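PDB 6W5E: BSU-2 beta-lactamase from Bacillus subtilis, which probably hydrolyses the beta-lactam ring of penicillin-type antibiotics as a class D beta-lactamase. Local coordinates for residues H146-G151 / L187-P192; T177-L182 / V239-V244; N152-G157 / Q165-I170. One frame throughout, in Å; residues are numbered along the deposited sequence.

Contact 1 (H146-G151 / L187-P192); sequences HTLSYG and LPFDKP
Where helix 138-147 runs out, Thr147 and Leu148 pack against Leu187, Pro188 and Phe189 in the turn that leads into helix 191-200. The chain leaves the first helix through a Schellman motif, with Ser149 at positive phi (55°). Beyond it come Tyr150 and Gly151, which with the next residue match the Tyr-Gly-Asn motif of class D enzymes.

Leu148 carries most of the contact. Both of its methyls touch the other segment. CD2 sits 3.8 Å from CD2 of Leu187, and the two side chains cross at about a right angle. The same Leu148 CD2 is 3.9 Å from CE2 of Phe189. Leu148 CD1 adds a 4.1 Å contact with Phe189 CZ. These two side chains reach toward each other tip to tip, and Leu148 CD2 approaches the ring obliquely.

Nearer the surface, Thr147 CG2 meets CG of Pro188 at 3.6 Å. The two side chains slide past each other in opposite directions. Pro188 is the centre of an inverse gamma turn. The Phe189 ring also meets the ring of Trp144, with the planes nearly parallel, and touches Leu84 and Gln88 of helix 81-88.

No hydrogen bond crosses the two segments. Thr147 turns its methyl to the proline, while its OG1 makes a weak hydrogen bond to Thr143 O. The join therefore relies on the fit of methyl groups, a proline ring and an aromatic ring, with no directional bond between the segments to fix their register.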
# COMPACT_ATOMS: atom_id res chain seq x y z
N HIS A 146 10.43 -4.29 13.16
CA HIS A 146 11.86 -4.46 12.96
C HIS A 146 12.16 -5.62 12.02
O HIS A 146 13.05 -5.52 11.17
CB HIS A 146 12.63 -4.61 14.28
CG HIS A 146 14.09 -4.31 14.14
ND1 HIS A 146 14.56 -3.08 13.71
CD2 HIS A 146 15.19 -5.06 14.37
CE1 HIS A 146 15.88 -3.10 13.69
NE2 HIS A 146 16.29 -4.29 14.08
N THR A 147 11.41 -6.72 12.14
CA THR A 147 11.55 -7.82 11.19
C THR A 147 11.36 -7.33 9.76
O THR A 147 12.07 -7.77 8.84
CB THR A 147 10.54 -8.94 11.53
OG1 THR A 147 11.00 -9.64 12.69
CG2 THR A 147 10.37 -9.93 10.39
N LEU A 148 10.42 -6.42 9.55
CA LEU A 148 10.04 -5.95 8.23
C LEU A 148 10.79 -4.71 7.77
O LEU A 148 10.57 -4.26 6.64
CB LEU A 148 8.54 -5.67 8.19
CG LEU A 148 7.66 -6.89 8.45
CD1 LEU A 148 6.20 -6.46 8.56
CD2 LEU A 148 7.86 -7.95 7.36
N SER A 149 11.65 -4.14 8.61
CA SER A 149 12.44 -2.96 8.25
C SER A 149 11.54 -1.83 7.78
O SER A 149 11.77 -1.21 6.74
CB SER A 149 13.49 -3.31 7.19
OG SER A 149 14.51 -4.12 7.72
N TYR A 150 10.49 -1.55 8.55
CA TYR A 150 9.43 -0.67 8.08
C TYR A 150 9.70 0.77 8.52
O TYR A 150 9.21 1.22 9.56
CB TYR A 150 8.06 -1.18 8.52
CG TYR A 150 6.95 -0.56 7.71
CD1 TYR A 150 6.36 0.63 8.10
CD2 TYR A 150 6.51 -1.15 6.53
CE1 TYR A 150 5.35 1.21 7.36
CE2 TYR A 150 5.50 -0.57 5.77
CZ TYR A 150 4.93 0.61 6.20
OH TYR A 150 3.92 1.19 5.47
N GLY A 151 10.45 1.50 7.71
CA GLY A 151 10.66 2.93 7.95
C GLY A 151 11.36 3.19 9.28
O GLY A 151 12.26 2.46 9.70
N LEU A 187 8.93 -12.80 2.39
CA LEU A 187 8.72 -12.25 3.72
C LEU A 187 8.42 -13.41 4.66
O LEU A 187 8.01 -14.49 4.21
CB LEU A 187 7.54 -11.27 3.71
CG LEU A 187 7.77 -9.92 3.02
CD1 LEU A 187 6.45 -9.19 2.92
CD2 LEU A 187 8.79 -9.08 3.80
N PRO A 188 8.64 -13.23 5.95
CA PRO A 188 8.43 -14.31 6.93
C PRO A 188 6.96 -14.47 7.33
O PRO A 188 6.60 -14.39 8.51
CB PRO A 188 9.31 -13.86 8.11
CG PRO A 188 9.32 -12.39 8.01
CD PRO A 188 9.34 -12.07 6.55
N PHE A 189 6.11 -14.67 6.34
CA PHE A 189 4.71 -14.99 6.56
C PHE A 189 4.40 -16.31 5.88
O PHE A 189 5.05 -16.69 4.90
CB PHE A 189 3.80 -13.89 5.98
CG PHE A 189 4.00 -12.56 6.63
CD1 PHE A 189 3.55 -12.34 7.92
CD2 PHE A 189 4.65 -11.54 5.96
CE1 PHE A 189 3.74 -11.13 8.54
CE2 PHE A 189 4.85 -10.32 6.58
CZ PHE A 189 4.39 -10.11 7.87
N ASP A 190 3.40 -17.03 6.40
CA ASP A 190 2.94 -18.23 5.72
C ASP A 190 2.51 -17.88 4.30
O ASP A 190 1.98 -16.80 4.04
CB ASP A 190 1.76 -18.86 6.46
CG ASP A 190 2.11 -19.25 7.88
OD1 ASP A 190 3.31 -19.30 8.23
OD2 ASP A 190 1.17 -19.52 8.66
N LYS A 191 2.77 -18.80 3.37
CA LYS A 191 2.34 -18.58 1.99
C LYS A 191 0.87 -18.23 1.87
O LYS A 191 0.56 -17.24 1.19
CB LYS A 191 2.77 -19.77 1.11
CG LYS A 191 4.24 -19.73 0.73
CD LYS A 191 4.40 -19.39 -0.75
CE LYS A 191 5.79 -18.87 -1.06
NZ LYS A 191 5.89 -18.45 -2.48
N PRO A 192 -0.08 -18.94 2.50
CA PRO A 192 -1.49 -18.53 2.36
C PRO A 192 -1.77 -17.14 2.88
O PRO A 192 -2.65 -16.46 2.35
CB PRO A 192 -2.25 -19.60 3.14
CG PRO A 192 -1.34 -20.77 3.20
CD PRO A 192 0.05 -20.24 3.19

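Contact 2 (T177-L182 / V239-V244); sequences TFLEKL and VFVTNV
Helix 177-182 and strand 239-244 run roughly antiparallel, at 151° between their directions, with an axis separation of 8.3 Å at the closest point. Glu180 and Val239 have the nearest CA atoms, 6.1 Å apart.

Leu179 points at the strand and meets two valines of it. Its CB lies 3.8 Å from CG1 of Val239. Its chi1 of -69° sets CG beside the backbone N, and from there CD1 goes on along the strand, to 4.0 Å from CG2 of Val241. These two side chains cross at about a right angle.

Val239 meets the helix with both methyls. Its CG1 is anti to the backbone N (chi1 -178°) and meets Leu179, while its CG2 is 4.0 Å from CA of Glu180. The latter is a contact with the helix backbone, at the pair whose CA atoms are nearest. The carboxylate of Glu180 takes no part in the apolar packing. Its OE2 makes a salt bridge with Lys184, one turn further along the helix.

Val239 and Val241 turn one face of the strand to helix 172-184, and Phe240 between them points away. The strand is an inner one of the antiparallel sheet of the beta-lactamase fold, hydrogen-bonded to strands 48-54 and 225-233. Leu179 also touches Val228 of strand 225-233, so the helix lies over more than one strand. On the other face, Phe240 and Thr242 pack on helix 248-261, through Thr255, Leu259 and Ala251, and the sheet is thus sandwiched between the two helices.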
# COMPACT_ATOMS: atom_id res chain seq x y z
N THR A 177 10.90 -1.35 -1.32
CA THR A 177 11.67 -2.49 -0.86
C THR A 177 10.78 -3.51 -0.18
O THR A 177 10.85 -4.71 -0.47
CB THR A 177 12.76 -1.99 0.10
OG1 THR A 177 13.66 -1.17 -0.65
CG2 THR A 177 13.53 -3.15 0.75
N PHE A 178 9.89 -3.04 0.70
CA PHE A 178 8.96 -3.92 1.38
C PHE A 178 8.03 -4.60 0.38
O PHE A 178 7.84 -5.82 0.42
CB PHE A 178 8.16 -3.12 2.40
CG PHE A 178 6.97 -3.86 2.94
CD1 PHE A 178 7.13 -4.95 3.78
CD2 PHE A 178 5.69 -3.46 2.59
CE1 PHE A 178 6.02 -5.63 4.26
CE2 PHE A 178 4.59 -4.14 3.06
CZ PHE A 178 4.75 -5.23 3.90
N LEU A 179 7.44 -3.82 -0.53
CA LEU A 179 6.46 -4.39 -1.46
C LEU A 179 7.10 -5.35 -2.46
O LEU A 179 6.44 -6.27 -2.93
CB LEU A 179 5.71 -3.27 -2.18
CG LEU A 179 4.77 -2.50 -1.24
CD1 LEU A 179 4.35 -1.21 -1.91
CD2 LEU A 179 3.54 -3.34 -0.86
N GLU A 180 8.38 -5.14 -2.80
CA GLU A 180 9.07 -6.09 -3.65
C GLU A 180 9.21 -7.44 -2.95
O GLU A 180 9.06 -8.50 -3.58
CB GLU A 180 10.44 -5.54 -4.02
CG GLU A 180 11.27 -6.48 -4.85
CD GLU A 180 12.59 -5.87 -5.30
OE1 GLU A 180 12.70 -4.62 -5.37
OE2 GLU A 180 13.52 -6.66 -5.57
N LYS A 181 9.51 -7.43 -1.65
CA LYS A 181 9.57 -8.68 -0.89
C LYS A 181 8.20 -9.36 -0.83
O LYS A 181 8.12 -10.59 -0.93
CB LYS A 181 10.09 -8.41 0.52
CG LYS A 181 11.50 -7.85 0.54
CD LYS A 181 11.86 -7.40 1.95
CE LYS A 181 13.29 -6.90 2.04
NZ LYS A 181 13.49 -6.17 3.33
N LEU A 182 7.13 -8.59 -0.69
CA LEU A 182 5.79 -9.18 -0.70
C LEU A 182 5.47 -9.78 -2.07
O LEU A 182 4.94 -10.89 -2.16
CB LEU A 182 4.75 -8.14 -0.29
CG LEU A 182 3.28 -8.59 -0.39
CD1 LEU A 182 3.02 -9.79 0.53
CD2 LEU A 182 2.32 -7.43 -0.07
N VAL A 239 6.63 -3.68 -9.52
CA VAL A 239 6.26 -3.11 -8.23
C VAL A 239 6.29 -1.59 -8.36
O VAL A 239 7.24 -1.03 -8.94
CB VAL A 239 7.22 -3.58 -7.12
CG1 VAL A 239 6.78 -3.03 -5.78
CG2 VAL A 239 7.30 -5.12 -7.08
N PHE A 240 5.27 -0.92 -7.85
CA PHE A 240 5.20 0.54 -7.97
C PHE A 240 4.89 1.21 -6.64
O PHE A 240 4.20 0.65 -5.77
CB PHE A 240 4.17 0.99 -9.03
CG PHE A 240 2.78 0.51 -8.74
CD1 PHE A 240 1.98 1.19 -7.83
CD2 PHE A 240 2.27 -0.61 -9.37
CE1 PHE A 240 0.70 0.74 -7.52
CE2 PHE A 240 0.99 -1.06 -9.08
CZ PHE A 240 0.21 -0.38 -8.16
N VAL A 241 5.38 2.44 -6.51
CA VAL A 241 5.04 3.34 -5.41
C VAL A 241 4.88 4.74 -5.98
O VAL A 241 5.80 5.25 -6.63
CB VAL A 241 6.14 3.34 -4.33
CG1 VAL A 241 5.94 4.49 -3.35
CG2 VAL A 241 6.14 2.02 -3.57
N THR A 242 3.74 5.35 -5.71
CA THR A 242 3.49 6.75 -6.04
C THR A 242 3.14 7.50 -4.76
O THR A 242 2.37 7.01 -3.94
CB THR A 242 2.34 6.86 -7.03
OG1 THR A 242 2.67 6.10 -8.19
CG2 THR A 242 2.10 8.32 -7.43
N ASN A 243 3.74 8.68 -4.60
CA ASN A 243 3.51 9.49 -3.41
C ASN A 243 3.46 10.95 -3.83
O ASN A 243 4.29 11.39 -4.63
CB ASN A 243 4.65 9.25 -2.40
CG ASN A 243 4.74 10.31 -1.34
OD1 ASN A 243 5.48 11.28 -1.49
ND2 ASN A 243 4.00 10.14 -0.25
N VAL A 244 2.47 11.70 -3.32
CA VAL A 244 2.17 13.05 -3.79
C VAL A 244 1.72 13.93 -2.63
O VAL A 244 1.22 13.45 -1.61
CB VAL A 244 1.08 13.06 -4.91
CG1 VAL A 244 1.58 12.40 -6.18
CG2 VAL A 244 -0.20 12.40 -4.41

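Contact 3 (N152-G157 / Q165-I170); sequences NEDISG and QSSLTI
Asn152 OD1 accepts two backbone N-H groups, one from each segment. Thr169 N donates across the contact at 3.0 Å, and Asp154 N donates from two residues on at 3.1 Å, which closes an Asx turn. The two donors come from opposite faces of the carboxamide plane, each well out of it.

The other end of the amide is used as well. Asn152 ND2 donates to Ser167 O at 3.1 Å, a straight bond (169°) that lies in the amide plane. With OD1 and ND2 both bonded across to segment 165-170, the carboxamide is held in its rotation. The backbone N of Asn152 adds a third bond, 2.9 Å to Thr169 O. CD1 of Leu168 packs beside this group, 3.4 Å from Asn152 OD1.

Asn152 is the last residue of the Tyr-Gly-Asn motif. Both segments belong to the long loop between helices 138-147 and 172-184, which probably corresponds to the omega-loop region of class D enzymes. The bonds here tie the start of that loop to its later part.

A second knot forms around Ser167. Its OG donates to Asp154 O at 2.7 Å, from above the carbonyl plane, and accepts from Gly157 N at 2.8 Å. Asp154 OD1 is in turn gripped by Ser156 N, which closes a second Asx turn and comes in nearly along the C-O axis, and by Ser156 OG on the syn side. This shapes the chain before Gly157. The carboxylate lies over CB of Ser167. Next to it, Ser166 OG touches Gly157 CA and hydrogen-bonds a malonate ion, probably from the crystallisation liquor.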
# COMPACT_ATOMS: atom_id res chain seq x y z
N ASN A 152 10.93 4.26 9.96
CA ASN A 152 11.52 4.58 11.25
C ASN A 152 11.00 3.69 12.37
O ASN A 152 11.47 3.82 13.51
CB ASN A 152 11.36 6.07 11.60
CG ASN A 152 9.93 6.45 12.00
OD1 ASN A 152 8.99 5.66 11.89
ND2 ASN A 152 9.76 7.67 12.48
N GLU A 153 10.04 2.81 12.09
CA GLU A 153 9.52 1.83 13.05
C GLU A 153 8.95 2.48 14.32
O GLU A 153 8.82 1.81 15.35
CB GLU A 153 10.55 0.75 13.39
CG GLU A 153 11.22 0.16 12.15
CD GLU A 153 12.29 -0.86 12.48
OE1 GLU A 153 12.33 -1.33 13.65
OE2 GLU A 153 13.09 -1.21 11.58
N ASP A 154 8.59 3.76 14.27
CA ASP A 154 8.21 4.50 15.46
C ASP A 154 6.69 4.40 15.66
O ASP A 154 5.92 5.02 14.92
CB ASP A 154 8.66 5.96 15.32
CG ASP A 154 8.50 6.74 16.61
OD1 ASP A 154 7.70 6.32 17.48
OD2 ASP A 154 9.15 7.80 16.74
N ILE A 155 6.27 3.66 16.68
CA ILE A 155 4.86 3.47 16.99
C ILE A 155 4.43 4.25 18.23
O ILE A 155 3.37 4.00 18.79
CB ILE A 155 4.45 1.99 17.04
CG1 ILE A 155 5.13 1.24 18.19
CG2 ILE A 155 4.78 1.30 15.72
CD1 ILE A 155 4.57 -0.18 18.45
N SER A 156 5.25 5.22 18.66
CA SER A 156 4.94 5.98 19.87
C SER A 156 3.67 6.82 19.74
O SER A 156 3.14 7.26 20.76
CB SER A 156 6.14 6.85 20.26
OG SER A 156 6.32 7.91 19.34
N GLY A 157 3.17 7.04 18.52
CA GLY A 157 1.91 7.73 18.35
C GLY A 157 0.70 6.98 18.89
O GLY A 157 -0.40 7.55 18.91
N GLN A 165 -0.86 10.06 10.12
CA GLN A 165 -0.29 11.40 10.31
C GLN A 165 0.32 11.56 11.70
O GLN A 165 0.08 12.53 12.42
CB GLN A 165 -1.27 12.52 9.93
CG GLN A 165 -2.50 12.68 10.81
CD GLN A 165 -3.65 11.77 10.41
OE1 GLN A 165 -3.65 11.15 9.34
NE2 GLN A 165 -4.65 11.69 11.28
N SER A 166 1.14 10.58 12.06
CA SER A 166 1.62 10.44 13.43
C SER A 166 3.10 10.10 13.44
O SER A 166 3.88 10.68 12.67
CB SER A 166 0.78 9.38 14.16
OG SER A 166 1.12 9.22 15.53
N SER A 167 3.50 9.15 14.28
CA SER A 167 4.92 8.92 14.56
C SER A 167 5.62 8.09 13.50
O SER A 167 6.82 8.29 13.26
CB SER A 167 5.07 8.27 15.94
OG SER A 167 4.42 7.00 15.97
N LEU A 168 4.93 7.14 12.88
CA LEU A 168 5.58 6.24 11.95
C LEU A 168 5.78 6.92 10.60
O LEU A 168 4.86 7.56 10.07
CB LEU A 168 4.74 4.98 11.77
CG LEU A 168 5.26 3.93 10.78
CD1 LEU A 168 6.60 3.38 11.22
CD2 LEU A 168 4.24 2.83 10.63
N THR A 169 6.99 6.80 10.04
CA THR A 169 7.28 7.32 8.72
C THR A 169 8.07 6.28 7.92
O THR A 169 8.76 5.43 8.49
CB THR A 169 8.08 8.62 8.79
OG1 THR A 169 9.38 8.34 9.33
CG2 THR A 169 7.37 9.66 9.65
N ILE A 170 7.95 6.36 6.60
CA ILE A 170 8.64 5.44 5.71
C ILE A 170 8.82 6.15 4.37
O ILE A 170 7.92 6.89 3.93
CB ILE A 170 7.86 4.11 5.57
CG1 ILE A 170 8.65 3.10 4.73
CG2 ILE A 170 6.45 4.36 5.01
CD1 ILE A 170 8.02 1.73 4.67

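How the contacts relate
Contact 2 is the core contact, its centre about 7 Å from the centre of the chain, and joins helix 172-184 to the sheet with aliphatic groups. Contact 1 is partly buried and also apolar, but includes an aromatic ring. It touches contact 2, since Leu187 packs on Phe178, Lys181 and Leu182 of the same helix. Contact 3 lies at the surface and is mainly polar, with backbone and short side chains bonded to each other where no helix or strand pairs them. It continues directly from segment 146-151: Tyr150 packs on Ile170, and His146 ND1 probably bonds Glu153 OE1. Contacts 2 and 3 do not touch.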